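Local coordinates for protein DyP (Bjerkandera adusta, PDB 3VXJ) that probably uses hydrogen peroxide to oxidise dyes and phenolic compounds at a heme b cofactor, as a dye-decolorizing peroxidase, at residues Phe325-Ser330 / Phe356-Ser361. Numbering follows the deposited sequence.
Sequences FHAMRS and FVEYQS. With HEM (protoporphyrin IX containing Fe), chain B; 3DM (2,6-dimethoxyphenol), chain D.
Met328 and Tyr359 form an antiparallel hydrogen-bonded pair: Met328 N reaches Tyr359 O at 3.0 Å and Tyr359 N returns to Met328 O at 2.7 Å. Their CB atoms meet on the sheet face away from the heme, where tyrosine adds a hydroxyl that hydrogen-bonds Asp14. A third backbone bond runs from Ser330 N to Val357 O, and between these rungs Arg329 and Glu358 are a non-hydrogen-bonded pair. Here strand 328-334, outermost in its four-stranded antiparallel sheet, joins strand 353-360 in the C-terminal ferredoxin-like domain of the DyP fold, with the heme over the face that carries Arg329, Phe356 and Glu358.

In van der Waals contact, the small methyl of Ala327 allows a close approach, CB lying 3.3 Å from Tyr359 O. The Arg329 and Glu358 chains touch through their CG methylenes, their charged atoms apart. Phe356 sets CE1 and CZ against pyrrole C, CE1 3.4 Å from heme C1C; an aromatic hydrocarbon suits this apolar part of the porphyrin.

Polar contacts centre on Arg329. A bend at chi3 (-62°) sets NE near heme C2D and C3D, and the guanidinium lies with one face over C3D. At its edge NH2 donates to propionate O2A at 2.7 Å, while NH1 also donates to the water on the iron and pairs with Asp171. A leucine here would probably deprive O2A and Asp171 of this cationic partner and the iron-bound water of this donor. Farther along, His326 NE2 lies 3.0 Å from O2 of 2,6-dimethoxyphenol.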
ATOM      1  N   PHE A 325       1.852   7.488  12.760  1.00  7.97           N
ATOM      2  CA  PHE A 325       1.484   6.234  12.103  1.00  7.86           C
ATOM      3  C   PHE A 325       0.921   6.390  10.704  1.00  7.89           C
ATOM      4  O   PHE A 325       0.369   5.435  10.151  1.00  8.38           O
ATOM      5  CB  PHE A 325       0.557   5.413  13.005  1.00  8.29           C
ATOM      6  CG  PHE A 325       0.999   5.384  14.435  1.00  8.59           C
ATOM      7  CD1 PHE A 325       2.157   4.705  14.803  1.00  8.56           C
ATOM      8  CD2 PHE A 325       0.273   6.064  15.410  1.00  9.30           C
ATOM      9  CE1 PHE A 325       2.592   4.699  16.134  1.00 10.73           C
ATOM     10  CE2 PHE A 325       0.694   6.059  16.741  1.00 10.24           C
ATOM     11  CZ  PHE A 325       1.855   5.377  17.105  1.00 10.65           C
ATOM     12  N   HIS A 326       1.085   7.576  10.123  1.00  8.19           N
ATOM     13  CA  HIS A 326       0.687   7.805   8.743  1.00  8.39           C
ATOM     14  C   HIS A 326       1.748   7.301   7.779  1.00  8.15           C
ATOM     15  O   HIS A 326       2.935   7.288   8.099  1.00  9.11           O
ATOM     16  CB  HIS A 326       0.386   9.284   8.512  1.00  9.00           C
ATOM     17  CG  HIS A 326      -0.793   9.776   9.292  1.00  9.24           C
ATOM     18  ND1 HIS A 326      -2.093   9.450   8.968  1.00  9.86           N
ATOM     19  CD2 HIS A 326      -0.870  10.553  10.401  1.00 11.34           C
ATOM     20  CE1 HIS A 326      -2.919  10.010   9.834  1.00 10.64           C
ATOM     21  NE2 HIS A 326      -2.203  10.676  10.721  1.00 11.02           N
ATOM     22  N   ALA A 327       1.314   6.879   6.593  1.00  8.26           N
ATOM     23  CA  ALA A 327       2.242   6.393   5.573  1.00  7.73           C
ATOM     24  C   ALA A 327       1.634   6.629   4.199  1.00  8.15           C
ATOM     25  O   ALA A 327       0.409   6.737   4.076  1.00  8.89           O
ATOM     26  CB  ALA A 327       2.525   4.904   5.788  1.00  7.80           C
ATOM     27  N   MET A 328       2.492   6.688   3.177  1.00  7.61           N
ATOM     28  CA  MET A 328       2.064   6.845   1.777  1.00  7.77           C
ATOM     29  C   MET A 328       1.886   5.478   1.140  1.00  7.77           C
ATOM     30  O   MET A 328       2.681   4.575   1.378  1.00  9.12           O
ATOM     31  CB  MET A 328       3.137   7.586   0.975  1.00  8.39           C
ATOM     32  CG  MET A 328       3.423   9.010   1.403  1.00  9.99           C
ATOM     33  SD  MET A 328       2.070  10.141   1.023  1.00 12.59           S
ATOM     34  CE  MET A 328       2.928  11.701   1.198  1.00 15.97           C
ATOM     35  N   ARG A 329       0.871   5.335   0.289  1.00  7.32           N
ATOM     36  CA  ARG A 329       0.710   4.105  -0.479  1.00  7.79           C
ATOM     37  C   ARG A 329       0.742   4.362  -1.974  1.00  7.85           C
ATOM     38  O   ARG A 329       0.210   5.374  -2.464  1.00  8.63           O
ATOM     39  CB  ARG A 329      -0.595   3.399  -0.110  1.00  7.51           C
ATOM     40  CG  ARG A 329      -0.643   2.893   1.314  1.00  7.46           C
ATOM     41  CD  ARG A 329      -2.072   2.511   1.725  1.00  8.12           C
ATOM     42  NE  ARG A 329      -2.935   3.688   1.668  1.00  7.87           N
ATOM     43  CZ  ARG A 329      -4.022   3.810   0.914  1.00  7.04           C
ATOM     44  NH1 ARG A 329      -4.447   2.793   0.181  1.00  7.99           N
ATOM     45  NH2 ARG A 329      -4.713   4.947   0.908  1.00  9.31           N
ATOM     46  N   SER A 330       1.368   3.435  -2.693  1.00  8.07           N
ATOM     47  CA  SER A 330       1.415   3.506  -4.158  1.00  8.67           C
ATOM     48  C   SER A 330       1.217   2.124  -4.777  1.00  8.79           C
ATOM     49  O   SER A 330       2.036   1.644  -5.568  1.00  9.11           O
ATOM     50  CB  SER A 330       2.735   4.113  -4.625  1.00  9.14           C
ATOM     51  OG  SER A 330       2.626   4.555  -5.967  1.00 10.52           O
ATOM     52  N   PHE A 356       1.295  -4.272  -3.428  1.00  7.39           N
ATOM     53  CA  PHE A 356       1.106  -3.271  -2.390  1.00  7.12           C
ATOM     54  C   PHE A 356       2.441  -2.608  -2.044  1.00  7.30           C
ATOM     55  O   PHE A 356       3.466  -3.285  -1.871  1.00  7.40           O
ATOM     56  CB  PHE A 356       0.479  -3.954  -1.175  1.00  7.45           C
ATOM     57  CG  PHE A 356       0.366  -3.081   0.038  1.00  6.99           C
ATOM     58  CD1 PHE A 356      -0.787  -2.340   0.281  1.00  7.67           C
ATOM     59  CD2 PHE A 356       1.403  -3.043   0.971  1.00  7.03           C
ATOM     60  CE1 PHE A 356      -0.887  -1.530   1.408  1.00  9.47           C
ATOM     61  CE2 PHE A 356       1.294  -2.264   2.115  1.00  8.40           C
ATOM     62  CZ  PHE A 356       0.157  -1.503   2.333  1.00  7.47           C
ATOM     63  N   VAL A 357       2.399  -1.280  -1.952  1.00  7.34           N
ATOM     64  CA  VAL A 357       3.589  -0.461  -1.721  1.00  7.26           C
ATOM     65  C   VAL A 357       3.241   0.598  -0.694  1.00  7.22           C
ATOM     66  O   VAL A 357       2.308   1.380  -0.909  1.00  7.78           O
ATOM     67  CB  VAL A 357       4.001   0.244  -3.027  1.00  7.16           C
ATOM     68  CG1 VAL A 357       5.128   1.224  -2.784  1.00  9.27           C
ATOM     69  CG2 VAL A 357       4.403  -0.783  -4.094  1.00  8.79           C
ATOM     70  N   GLU A 358       3.977   0.617   0.419  1.00  6.71           N
ATOM     71  CA  GLU A 358       3.747   1.615   1.452  1.00  6.74           C
ATOM     72  C   GLU A 358       5.076   2.183   1.920  1.00  6.77           C
ATOM     73  O   GLU A 358       5.998   1.420   2.232  1.00  7.64           O
ATOM     74  CB  GLU A 358       2.994   0.999   2.629  1.00  6.83           C
ATOM     75  CG  GLU A 358       2.476   2.008   3.644  1.00  7.59           C
ATOM     76  CD  GLU A 358       1.449   1.432   4.612  1.00  8.01           C
ATOM     77  OE1 GLU A 358       1.468   0.223   4.868  1.00  8.57           O
ATOM     78  OE2 GLU A 358       0.601   2.217   5.107  1.00  7.96           O
ATOM     79  N   TYR A 359       5.150   3.513   1.958  1.00  6.66           N
ATOM     80  CA  TYR A 359       6.365   4.246   2.323  1.00  6.66           C
ATOM     81  C   TYR A 359       6.219   4.958   3.658  1.00  7.20           C
ATOM     82  O   TYR A 359       5.196   5.596   3.939  1.00  7.59           O
ATOM     83  CB  TYR A 359       6.694   5.318   1.286  1.00  7.00           C
ATOM     84  CG  TYR A 359       6.995   4.807  -0.100  1.00  7.18           C
ATOM     85  CD1 TYR A 359       8.214   4.201  -0.395  1.00  8.39           C
ATOM     86  CD2 TYR A 359       6.061   4.952  -1.131  1.00  6.81           C
ATOM     87  CE1 TYR A 359       8.504   3.756  -1.672  1.00  8.26           C
ATOM     88  CE2 TYR A 359       6.347   4.509  -2.432  1.00  7.61           C
ATOM     89  CZ  TYR A 359       7.563   3.904  -2.680  1.00  7.83           C
ATOM     90  OH  TYR A 359       7.858   3.451  -3.954  1.00  8.77           O
ATOM     91  N   GLN A 360       7.286   4.894   4.450  1.00  6.70           N
ATOM     92  CA  GLN A 360       7.350   5.554   5.761  1.00  7.16           C
ATOM     93  C   GLN A 360       8.813   5.623   6.167  1.00  7.41           C
ATOM     94  O   GLN A 360       9.635   4.848   5.679  1.00  7.68           O
ATOM     95  CB  GLN A 360       6.560   4.765   6.816  1.00  7.11           C
ATOM     96  CG  GLN A 360       6.998   3.300   6.955  1.00  7.64           C
ATOM     97  CD  GLN A 360       6.281   2.377   5.981  1.00  7.00           C
ATOM     98  OE1 GLN A 360       5.068   2.202   6.057  1.00  7.73           O
ATOM     99  NE2 GLN A 360       7.035   1.767   5.061  1.00  7.39           N
ATOM    100  N   SER A 361       9.140   6.545   7.067  1.00  7.87           N
ATOM    101  CA  SER A 361      10.499   6.617   7.590  1.00  8.01           C
ATOM    102  C   SER A 361      10.813   5.480   8.565  1.00  8.19           C
ATOM    103  O   SER A 361      11.969   5.071   8.669  1.00  8.36           O
ATOM    104  CB  SER A 361      10.741   7.965   8.263  1.00  8.27           C
ATOM    105  OG  SER A 361       9.864   8.084   9.370  1.00  9.37           O
TER
HETATM  106  CHA HEM B 501      -7.086   2.344   2.383  1.00  6.30           C
HETATM  107  CHB HEM B 501      -7.729  -1.711  -0.168  1.00  7.50           C
HETATM  108  CHC HEM B 501      -3.990  -3.782   2.096  1.00  5.94           C
HETATM  109  CHD HEM B 501      -3.303   0.274   4.636  1.00  5.99           C
HETATM  110  C1A HEM B 501      -7.606   1.418   1.522  1.00  6.15           C
HETATM  111  C2A HEM B 501      -8.783   1.601   0.704  1.00  6.49           C
HETATM  112  C3A HEM B 501      -8.964   0.467   0.004  1.00  6.45           C
HETATM  113  C4A HEM B 501      -7.892  -0.442   0.340  1.00  6.57           C
HETATM  114  CMA HEM B 501     -10.080   0.160  -1.012  1.00  8.98           C
HETATM  115  CAA HEM B 501      -9.682   2.858   0.723  1.00  6.84           C
HETATM  116  CBA HEM B 501      -9.269   3.971  -0.243  1.00  7.98           C
HETATM  117  CGA HEM B 501      -8.028   4.722   0.177  1.00 10.20           C
HETATM  118  O1A HEM B 501      -8.058   5.494   1.160  1.00 12.11           O
HETATM  119  O2A HEM B 501      -6.985   4.566  -0.517  1.00 13.52           O
HETATM  120  C1B HEM B 501      -6.765  -2.626   0.207  1.00  6.15           C
HETATM  121  C2B HEM B 501      -6.611  -3.960  -0.330  1.00  6.44           C
HETATM  122  C3B HEM B 501      -5.567  -4.535   0.296  1.00  7.24           C
HETATM  123  C4B HEM B 501      -5.036  -3.567   1.232  1.00  5.70           C
HETATM  124  CMB HEM B 501      -7.529  -4.567  -1.414  1.00  7.69           C
HETATM  125  CAB HEM B 501      -4.971  -5.943   0.081  1.00  7.43           C
HETATM  126  CBB HEM B 501      -5.123  -6.610  -1.065  1.00  8.01           C
HETATM  127  C1C HEM B 501      -3.513  -2.878   3.011  1.00  5.46           C
HETATM  128  C2C HEM B 501      -2.449  -3.123   3.967  1.00  6.18           C
HETATM  129  C3C HEM B 501      -2.268  -2.002   4.683  1.00  6.54           C
HETATM  130  C4C HEM B 501      -3.210  -1.021   4.189  1.00  5.79           C
HETATM  131  CMC HEM B 501      -1.682  -4.453   4.086  1.00  9.08           C
HETATM  132  CAC HEM B 501      -1.252  -1.724   5.823  1.00  7.40           C
HETATM  133  CBC HEM B 501      -0.926  -2.663   6.722  1.00  8.40           C
HETATM  134  C1D HEM B 501      -4.211   1.208   4.209  1.00  5.27           C
HETATM  135  C2D HEM B 501      -4.198   2.586   4.635  1.00  6.39           C
HETATM  136  C3D HEM B 501      -5.369   3.219   3.952  1.00  6.33           C
HETATM  137  C4D HEM B 501      -5.979   2.174   3.170  1.00  6.08           C
HETATM  138  CMD HEM B 501      -3.235   3.305   5.594  1.00  7.64           C
HETATM  139  CAD HEM B 501      -5.787   4.688   4.118  1.00  6.82           C
HETATM  140  CBD HEM B 501      -6.590   4.791   5.411  1.00  7.41           C
HETATM  141  CGD HEM B 501      -7.010   6.208   5.692  1.00  7.06           C
HETATM  142  O1D HEM B 501      -8.229   6.420   5.936  1.00  7.67           O
HETATM  143  O2D HEM B 501      -6.151   7.118   5.680  1.00  8.12           O
HETATM  144  NA  HEM B 501      -7.109   0.160   1.292  1.00  6.34           N
HETATM  145  NB  HEM B 501      -5.805  -2.422   1.191  1.00  6.47           N
HETATM  146  NC  HEM B 501      -3.975  -1.598   3.206  1.00  5.63           N
HETATM  147  ND  HEM B 501      -5.259   0.999   3.316  1.00  6.25           N
HETATM  148 FE   HEM B 501      -5.579  -0.747   2.299  1.00  7.00          FE
HETATM  149  O1  3DM D 503      -5.957  11.160   9.758  1.00 14.23           O
HETATM  150  C1  3DM D 503      -6.459  11.661  10.940  1.00 14.97           C
HETATM  151  C2  3DM D 503      -5.888  11.325  12.173  1.00 14.99           C
HETATM  152  O2  3DM D 503      -4.813  10.474  12.193  1.00 15.74           O
HETATM  153  C7  3DM D 503      -4.482   9.845  13.441  1.00 16.76           C
HETATM  154  C3  3DM D 503      -6.433  11.871  13.344  1.00 15.64           C
HETATM  155  C4  3DM D 503      -7.546  12.716  13.284  1.00 14.79           C
HETATM  156  C5  3DM D 503      -8.107  13.053  12.057  1.00 14.99           C
HETATM  157  C6  3DM D 503      -7.563  12.519  10.887  1.00 14.47           C
HETATM  158  O3  3DM D 503      -8.074  12.807   9.653  1.00 15.06           O
HETATM  159  C8  3DM D 503      -9.388  13.423   9.603  1.00 14.85           C
HETATM  160  O   HOH W   1      -4.425  -0.008   0.853  1.00 13.20           O